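Local coordinates for surface presentation of antigens protein SpaK (Salmonella typhimurium, PDB 2FM8) that acts as a type III secretion chaperone that stores effector proteins in the bacterial cytoplasm and keeps them ready for secretion into host cells, at residues E79-L91 with T99-D111. Numbering follows the deposited sequence.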
ATOM      1  N   GLU A  79     -14.273  -6.352  -7.578  1.00 30.96           N
ATOM      2  CA  GLU A  79     -15.395  -6.745  -8.404  1.00 32.60           C
ATOM      3  C   GLU A  79     -15.216  -8.164  -8.998  1.00 32.62           C
ATOM      4  O   GLU A  79     -16.201  -8.823  -9.369  1.00 32.96           O
ATOM      5  CB  GLU A  79     -15.737  -5.664  -9.443  1.00 32.48           C
ATOM      6  CG  GLU A  79     -14.975  -5.696 -10.717  1.00 36.96           C
ATOM      7  CD  GLU A  79     -15.543  -4.712 -11.784  1.00 37.31           C
ATOM      8  OE1 GLU A  79     -16.032  -3.610 -11.374  1.00 38.66           O
ATOM      9  OE2 GLU A  79     -15.489  -5.081 -12.997  1.00 38.80           O
ATOM     10  N   GLY A  80     -13.978  -8.647  -9.040  1.00 32.68           N
ATOM     11  CA  GLY A  80     -13.724 -10.048  -9.335  1.00 33.28           C
ATOM     12  C   GLY A  80     -13.457 -10.333 -10.802  1.00 33.56           C
ATOM     13  O   GLY A  80     -13.617  -9.474 -11.678  1.00 34.14           O
ATOM     14  N   CYS A  81     -13.018 -11.556 -11.048  1.00 33.70           N
ATOM     15  CA  CYS A  81     -12.577 -11.977 -12.363  1.00 34.27           C
ATOM     16  C   CYS A  81     -12.859 -13.472 -12.473  1.00 34.50           C
ATOM     17  O   CYS A  81     -12.209 -14.288 -11.800  1.00 34.90           O
ATOM     18  CB  CYS A  81     -11.104 -11.688 -12.539  1.00 33.90           C
ATOM     19  SG  CYS A  81     -10.466 -12.275 -14.070  1.00 35.62           S
ATOM     20  N   HIS A  82     -13.819 -13.809 -13.318  1.00 34.08           N
ATOM     21  CA  HIS A  82     -14.345 -15.170 -13.410  1.00 34.42           C
ATOM     22  C   HIS A  82     -13.341 -16.199 -13.958  1.00 33.28           C
ATOM     23  O   HIS A  82     -13.555 -17.380 -13.765  1.00 32.79           O
ATOM     24  CB  HIS A  82     -15.613 -15.217 -14.293  1.00 35.83           C
ATOM     25  CG  HIS A  82     -16.746 -14.363 -13.803  1.00 39.18           C
ATOM     26  ND1 HIS A  82     -17.365 -14.559 -12.585  1.00 43.33           N
ATOM     27  CD2 HIS A  82     -17.390 -13.318 -14.386  1.00 44.15           C
ATOM     28  CE1 HIS A  82     -18.330 -13.665 -12.431  1.00 44.42           C
ATOM     29  NE2 HIS A  82     -18.362 -12.893 -13.507  1.00 44.00           N
ATOM     30  N   PHE A  83     -12.274 -15.768 -14.630  1.00 31.93           N
ATOM     31  CA  PHE A  83     -11.323 -16.713 -15.265  1.00 32.00           C
ATOM     32  C   PHE A  83      -9.997 -16.876 -14.490  1.00 31.85           C
ATOM     33  O   PHE A  83      -9.108 -17.638 -14.895  1.00 32.75           O
ATOM     34  CB  PHE A  83     -11.077 -16.372 -16.757  1.00 31.08           C
ATOM     35  CG  PHE A  83     -10.545 -14.985 -16.986  1.00 30.33           C
ATOM     36  CD1 PHE A  83      -9.196 -14.710 -16.839  1.00 30.73           C
ATOM     37  CD2 PHE A  83     -11.400 -13.944 -17.311  1.00 30.00           C
ATOM     38  CE1 PHE A  83      -8.709 -13.417 -17.019  1.00 31.21           C
ATOM     39  CE2 PHE A  83     -10.915 -12.651 -17.485  1.00 30.18           C
ATOM     40  CZ  PHE A  83      -9.575 -12.395 -17.346  1.00 30.18           C
ATOM     41  N   ALA A  84      -9.890 -16.184 -13.364  1.00 31.75           N
ATOM     42  CA  ALA A  84      -8.710 -16.233 -12.529  1.00 31.80           C
ATOM     43  C   ALA A  84      -8.914 -17.193 -11.352  1.00 31.84           C
ATOM     44  O   ALA A  84     -10.015 -17.313 -10.790  1.00 30.82           O
ATOM     45  CB  ALA A  84      -8.366 -14.840 -12.010  1.00 31.16           C
ATOM     46  N   ARG A  85      -7.836 -17.866 -10.983  1.00 32.05           N
ATOM     47  CA  ARG A  85      -7.821 -18.636  -9.756  1.00 32.80           C
ATOM     48  C   ARG A  85      -8.074 -17.680  -8.623  1.00 32.61           C
ATOM     49  O   ARG A  85      -7.508 -16.620  -8.602  1.00 33.92           O
ATOM     50  CB  ARG A  85      -6.463 -19.263  -9.527  1.00 33.54           C
ATOM     51  CG  ARG A  85      -6.270 -20.507 -10.227  1.00 35.68           C
ATOM     52  CD  ARG A  85      -5.246 -21.292  -9.505  1.00 38.06           C
ATOM     53  NE  ARG A  85      -4.806 -22.445 -10.289  1.00 39.61           N
ATOM     54  CZ  ARG A  85      -5.361 -23.656 -10.241  1.00 41.18           C
ATOM     55  NH1 ARG A  85      -6.424 -23.901  -9.481  1.00 41.20           N
ATOM     56  NH2 ARG A  85      -4.854 -24.628 -10.987  1.00 41.91           N
ATOM     57  N   GLY A  86      -8.941 -18.050  -7.698  1.00 31.89           N
ATOM     58  CA  GLY A  86      -9.278 -17.178  -6.585  1.00 31.32           C
ATOM     59  C   GLY A  86     -10.328 -16.139  -6.921  1.00 30.90           C
ATOM     60  O   GLY A  86     -10.749 -15.401  -6.039  1.00 30.60           O
ATOM     61  N   GLY A  87     -10.755 -16.077  -8.182  1.00 30.14           N
ATOM     62  CA  GLY A  87     -11.806 -15.147  -8.592  1.00 29.96           C
ATOM     63  C   GLY A  87     -11.377 -13.687  -8.623  1.00 29.71           C
ATOM     64  O   GLY A  87     -12.217 -12.793  -8.603  1.00 27.34           O
ATOM     65  N   GLN A  88     -10.066 -13.454  -8.720  1.00 29.79           N
ATOM     66  CA  GLN A  88      -9.530 -12.134  -8.612  1.00 30.61           C
ATOM     67  C   GLN A  88      -8.208 -11.932  -9.358  1.00 30.04           C
ATOM     68  O   GLN A  88      -7.301 -12.754  -9.276  1.00 29.34           O
ATOM     69  CB  GLN A  88      -9.352 -11.793  -7.118  1.00 31.64           C
ATOM     70  CG  GLN A  88      -9.801 -10.434  -6.776  1.00 32.46           C
ATOM     71  CD  GLN A  88      -9.841 -10.163  -5.283  1.00 33.47           C
ATOM     72  OE1 GLN A  88     -10.915 -10.155  -4.669  1.00 36.06           O
ATOM     73  NE2 GLN A  88      -8.677  -9.879  -4.703  1.00 34.01           N
ATOM     74  N   LEU A  89      -8.117 -10.823 -10.093  1.00 29.52           N
ATOM     75  CA  LEU A  89      -6.837 -10.366 -10.653  1.00 29.24           C
ATOM     76  C   LEU A  89      -5.896  -9.947  -9.534  1.00 28.91           C
ATOM     77  O   LEU A  89      -6.337  -9.585  -8.441  1.00 26.72           O
ATOM     78  CB  LEU A  89      -7.055  -9.185 -11.609  1.00 29.57           C
ATOM     79  CG  LEU A  89      -7.892  -9.484 -12.869  1.00 28.81           C
ATOM     80  CD1 LEU A  89      -8.402  -8.270 -13.568  1.00 29.98           C
ATOM     81  CD2 LEU A  89      -7.098 -10.304 -13.843  1.00 30.42           C
ATOM     82  N   LEU A  90      -4.595 -10.011  -9.815  1.00 29.38           N
ATOM     83  CA  LEU A  90      -3.527  -9.689  -8.850  1.00 30.45           C
ATOM     84  C   LEU A  90      -2.743  -8.514  -9.397  1.00 30.82           C
ATOM     85  O   LEU A  90      -2.696  -8.287 -10.600  1.00 31.67           O
ATOM     86  CB  LEU A  90      -2.558 -10.884  -8.660  1.00 30.21           C
ATOM     87  CG  LEU A  90      -3.193 -12.195  -8.196  1.00 31.78           C
ATOM     88  CD1 LEU A  90      -2.189 -13.307  -8.066  1.00 34.17           C
ATOM     89  CD2 LEU A  90      -3.922 -12.036  -6.862  1.00 35.18           C
ATOM     90  N   LEU A  91      -2.116  -7.776  -8.501  1.00 32.01           N
ATOM     91  CA  LEU A  91      -1.238  -6.678  -8.861  1.00 32.70           C
ATOM     92  C   LEU A  91       0.174  -6.968  -8.395  1.00 32.50           C
ATOM     93  O   LEU A  91       0.386  -7.322  -7.264  1.00 34.56           O
ATOM     94  CB  LEU A  91      -1.710  -5.373  -8.227  1.00 32.39           C
ATOM     95  CG  LEU A  91      -3.059  -4.891  -8.712  1.00 34.67           C
ATOM     96  CD1 LEU A  91      -3.566  -3.788  -7.773  1.00 40.02           C
ATOM     97  CD2 LEU A  91      -3.001  -4.372 -10.137  1.00 35.40           C
ATOM     98  N   THR A  99       1.870  -3.970 -12.361  1.00 32.63           N
ATOM     99  CA  THR A  99       1.529  -5.084 -13.237  1.00 32.92           C
ATOM    100  C   THR A  99       0.159  -5.669 -12.887  1.00 32.56           C
ATOM    101  O   THR A  99      -0.177  -5.873 -11.717  1.00 33.08           O
ATOM    102  CB  THR A  99       2.659  -6.128 -13.169  1.00 33.74           C
ATOM    103  OG1 THR A  99       3.858  -5.523 -13.701  1.00 36.76           O
ATOM    104  CG2 THR A  99       2.363  -7.307 -14.036  1.00 35.08           C
ATOM    105  N   LEU A 100      -0.668  -5.888 -13.907  1.00 31.80           N
ATOM    106  CA  LEU A 100      -1.942  -6.563 -13.743  1.00 31.25           C
ATOM    107  C   LEU A 100      -1.737  -8.011 -14.164  1.00 30.74           C
ATOM    108  O   LEU A 100      -1.205  -8.267 -15.239  1.00 28.43           O
ATOM    109  CB  LEU A 100      -3.017  -5.923 -14.630  1.00 31.01           C
ATOM    110  CG  LEU A 100      -4.425  -6.536 -14.533  1.00 31.23           C
ATOM    111  CD1 LEU A 100      -4.992  -6.265 -13.112  1.00 30.14           C
ATOM    112  CD2 LEU A 100      -5.351  -5.974 -15.625  1.00 32.09           C
ATOM    113  N   LYS A 101      -2.188  -8.951 -13.343  1.00 30.74           N
ATOM    114  CA  LYS A 101      -1.846 -10.368 -13.564  1.00 31.00           C
ATOM    115  C   LYS A 101      -3.070 -11.237 -13.316  1.00 30.75           C
ATOM    116  O   LYS A 101      -3.800 -11.024 -12.339  1.00 30.78           O
ATOM    117  CB  LYS A 101      -0.773 -10.865 -12.575  1.00 30.87           C
ATOM    118  CG  LYS A 101       0.444 -10.017 -12.413  1.00 33.28           C
ATOM    119  CD  LYS A 101       1.526 -10.745 -11.561  1.00 33.87           C
ATOM    120  CE  LYS A 101       1.211 -10.874 -10.082  1.00 37.35           C
ATOM    121  NZ  LYS A 101       2.353 -11.572  -9.245  1.00 37.27           N
ATOM    122  N   ALA A 102      -3.245 -12.234 -14.165  1.00 29.97           N
ATOM    123  CA  ALA A 102      -4.254 -13.263 -13.991  1.00 29.94           C
ATOM    124  C   ALA A 102      -3.569 -14.628 -13.945  1.00 30.19           C
ATOM    125  O   ALA A 102      -2.871 -15.014 -14.902  1.00 30.63           O
ATOM    126  CB  ALA A 102      -5.230 -13.215 -15.140  1.00 29.90           C
ATOM    127  N   LEU A 103      -3.712 -15.324 -12.826  1.00 29.24           N
ATOM    128  CA  LEU A 103      -3.353 -16.717 -12.745  1.00 29.54           C
ATOM    129  C   LEU A 103      -4.570 -17.438 -13.256  1.00 29.05           C
ATOM    130  O   LEU A 103      -5.562 -17.544 -12.575  1.00 28.22           O
ATOM    131  CB  LEU A 103      -3.045 -17.126 -11.292  1.00 30.03           C
ATOM    132  CG  LEU A 103      -2.760 -18.610 -11.038  1.00 30.15           C
ATOM    133  CD1 LEU A 103      -1.582 -19.050 -11.851  1.00 31.27           C
ATOM    134  CD2 LEU A 103      -2.515 -18.866  -9.571  1.00 30.72           C
ATOM    135  N   VAL A 104      -4.495 -17.927 -14.480  1.00 29.62           N
ATOM    136  CA  VAL A 104      -5.670 -18.456 -15.158  1.00 30.11           C
ATOM    137  C   VAL A 104      -6.159 -19.782 -14.552  1.00 30.46           C
ATOM    138  O   VAL A 104      -5.377 -20.719 -14.371  1.00 29.87           O
ATOM    139  CB  VAL A 104      -5.402 -18.698 -16.633  1.00 29.89           C
ATOM    140  CG1 VAL A 104      -6.676 -19.136 -17.332  1.00 29.53           C
ATOM    141  CG2 VAL A 104      -4.831 -17.436 -17.303  1.00 31.82           C
ATOM    142  N   HIS A 105      -7.462 -19.863 -14.301  1.00 30.78           N
ATOM    143  CA  HIS A 105      -8.048 -21.077 -13.778  1.00 31.47           C
ATOM    144  C   HIS A 105      -8.014 -22.144 -14.888  1.00 31.87           C
ATOM    145  O   HIS A 105      -8.278 -21.820 -16.028  1.00 31.89           O
ATOM    146  CB  HIS A 105      -9.480 -20.804 -13.310  1.00 31.97           C
ATOM    147  CG  HIS A 105     -10.078 -21.933 -12.520  1.00 31.81           C
ATOM    148  ND1 HIS A 105     -10.428 -23.136 -13.092  1.00 33.54           N
ATOM    149  CD2 HIS A 105     -10.358 -22.049 -11.199  1.00 32.03           C
ATOM    150  CE1 HIS A 105     -10.914 -23.941 -12.158  1.00 34.43           C
ATOM    151  NE2 HIS A 105     -10.877 -23.306 -11.000  1.00 31.53           N
ATOM    152  N   PRO A 106      -7.656 -23.407 -14.567  1.00 32.38           N
ATOM    153  CA  PRO A 106      -7.637 -24.470 -15.590  1.00 32.79           C
ATOM    154  C   PRO A 106      -8.936 -24.704 -16.385  1.00 32.80           C
ATOM    155  O   PRO A 106      -8.870 -25.147 -17.518  1.00 32.99           O
ATOM    156  CB  PRO A 106      -7.247 -25.727 -14.797  1.00 33.02           C
ATOM    157  CG  PRO A 106      -6.600 -25.230 -13.582  1.00 33.30           C
ATOM    158  CD  PRO A 106      -7.206 -23.906 -13.259  1.00 32.67           C
ATOM    159  N   ASP A 107     -10.097 -24.400 -15.803  1.00 33.39           N
ATOM    160  CA  ASP A 107     -11.376 -24.390 -16.533  1.00 33.07           C
ATOM    161  C   ASP A 107     -11.299 -23.558 -17.796  1.00 33.31           C
ATOM    162  O   ASP A 107     -12.060 -23.793 -18.724  1.00 33.91           O
ATOM    163  CB  ASP A 107     -12.488 -23.765 -15.688  1.00 33.67           C
ATOM    164  CG  ASP A 107     -12.954 -24.657 -14.565  1.00 34.08           C
ATOM    165  OD1 ASP A 107     -12.526 -25.819 -14.475  1.00 37.67           O
ATOM    166  OD2 ASP A 107     -13.757 -24.179 -13.770  1.00 34.69           O
ATOM    167  N   PHE A 108     -10.429 -22.555 -17.824  1.00 32.81           N
ATOM    168  CA  PHE A 108     -10.286 -21.713 -19.025  1.00 32.87           C
ATOM    169  C   PHE A 108      -9.115 -22.089 -19.902  1.00 32.90           C
ATOM    170  O   PHE A 108      -8.711 -21.332 -20.786  1.00 33.30           O
ATOM    171  CB  PHE A 108     -10.250 -20.245 -18.603  1.00 32.83           C
ATOM    172  CG  PHE A 108     -11.569 -19.767 -18.104  1.00 31.98           C
ATOM    173  CD1 PHE A 108     -12.484 -19.212 -18.977  1.00 32.77           C
ATOM    174  CD2 PHE A 108     -11.926 -19.942 -16.766  1.00 32.71           C
ATOM    175  CE1 PHE A 108     -13.727 -18.796 -18.521  1.00 35.09           C
ATOM    176  CE2 PHE A 108     -13.170 -19.541 -16.293  1.00 32.41           C
ATOM    177  CZ  PHE A 108     -14.072 -18.958 -17.159  1.00 32.63           C
ATOM    178  N   LEU A 109      -8.602 -23.296 -19.709  1.00 33.21           N
ATOM    179  CA  LEU A 109      -7.447 -23.773 -20.467  1.00 33.56           C
ATOM    180  C   LEU A 109      -7.781 -24.995 -21.325  1.00 33.74           C
ATOM    181  O   LEU A 109      -6.891 -25.523 -21.963  1.00 33.30           O
ATOM    182  CB  LEU A 109      -6.282 -24.106 -19.507  1.00 33.53           C
ATOM    183  CG  LEU A 109      -5.768 -22.922 -18.668  1.00 35.17           C
ATOM    184  CD1 LEU A 109      -4.815 -23.344 -17.575  1.00 35.32           C
ATOM    185  CD2 LEU A 109      -5.087 -21.922 -19.599  1.00 36.00           C
ATOM    186  N   SER A 110      -9.052 -25.406 -21.348  1.00 34.14           N
ATOM    187  CA  SER A 110      -9.486 -26.669 -21.959  1.00 35.22           C
ATOM    188  C   SER A 110      -9.561 -26.624 -23.484  1.00 35.24           C
ATOM    189  O   SER A 110      -9.355 -27.623 -24.141  1.00 35.28           O
ATOM    190  CB  SER A 110     -10.866 -27.040 -21.437  1.00 35.83           C
ATOM    191  OG  SER A 110     -11.819 -26.081 -21.884  1.00 39.51           O
ATOM    192  N   ASP A 111      -9.861 -25.450 -24.035  1.00 35.27           N
ATOM    193  CA  ASP A 111      -9.952 -25.275 -25.476  1.00 35.07           C
ATOM    194  C   ASP A 111      -9.790 -23.791 -25.788  1.00 34.70           C
ATOM    195  O   ASP A 111      -9.699 -22.954 -24.859  1.00 34.72           O
ATOM    196  CB  ASP A 111     -11.294 -25.832 -25.998  1.00 34.78           C
ATOM    197  CG  ASP A 111     -12.475 -25.268 -25.259  1.00 38.27           C
ATOM    198  OD1 ASP A 111     -12.864 -24.115 -25.540  1.00 40.88           O
ATOM    199  OD2 ASP A 111     -12.991 -25.953 -24.338  1.00 44.03           O
TER
HETATM  200  O   HOH W   1      -5.273 -14.163 -10.493  1.00 30.43           O
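Leu-90 and Lys-101 form an antiparallel hydrogen-bonded pair in the beta hairpin of strands 90-94 and 97-103. Leu-90 N gives a nearly straight bond to Lys-101 O (2.8 Å), and Lys-101 N returns a more bent one to Leu-90 O. Nearer the start of 79-91, Ala-84 and Val-104 make a single beta bridge between the loop before the hairpin and 99-111. There Arg-85 N binds Leu-103 O (2.8 Å), and His-105 N binds Phe-83 O (2.8 Å). Between the two paired regions, one water accepts from Leu-103 N and donates to Gln-88 O.

The Arg-85 chain, extended from CG to NE, runs past Leu-103 CD2 and lays one guanidinium face over Pro-106 CD. Leu-89 reaches Ala-102 CB with CD2 (3.7 Å), while its CB packs on Leu-100 CD1. Helix 112-132 covers Phe-83, Leu-89 and Leu-100. Strand 90-94 is outermost in this class 1B chaperone's sheet, and its Leu-90 packs on Leu-90 of the second subunit.

With chi1 at 58°, the Phe-83 ring turns away from Phe-108 and brings its CE1 edge to Ala-102 CB (4.0 Å). Phe-83 CB sits over the Phe-108 ring in a CH-pi contact, 3.6 Å from the centroid and 8° off the normal.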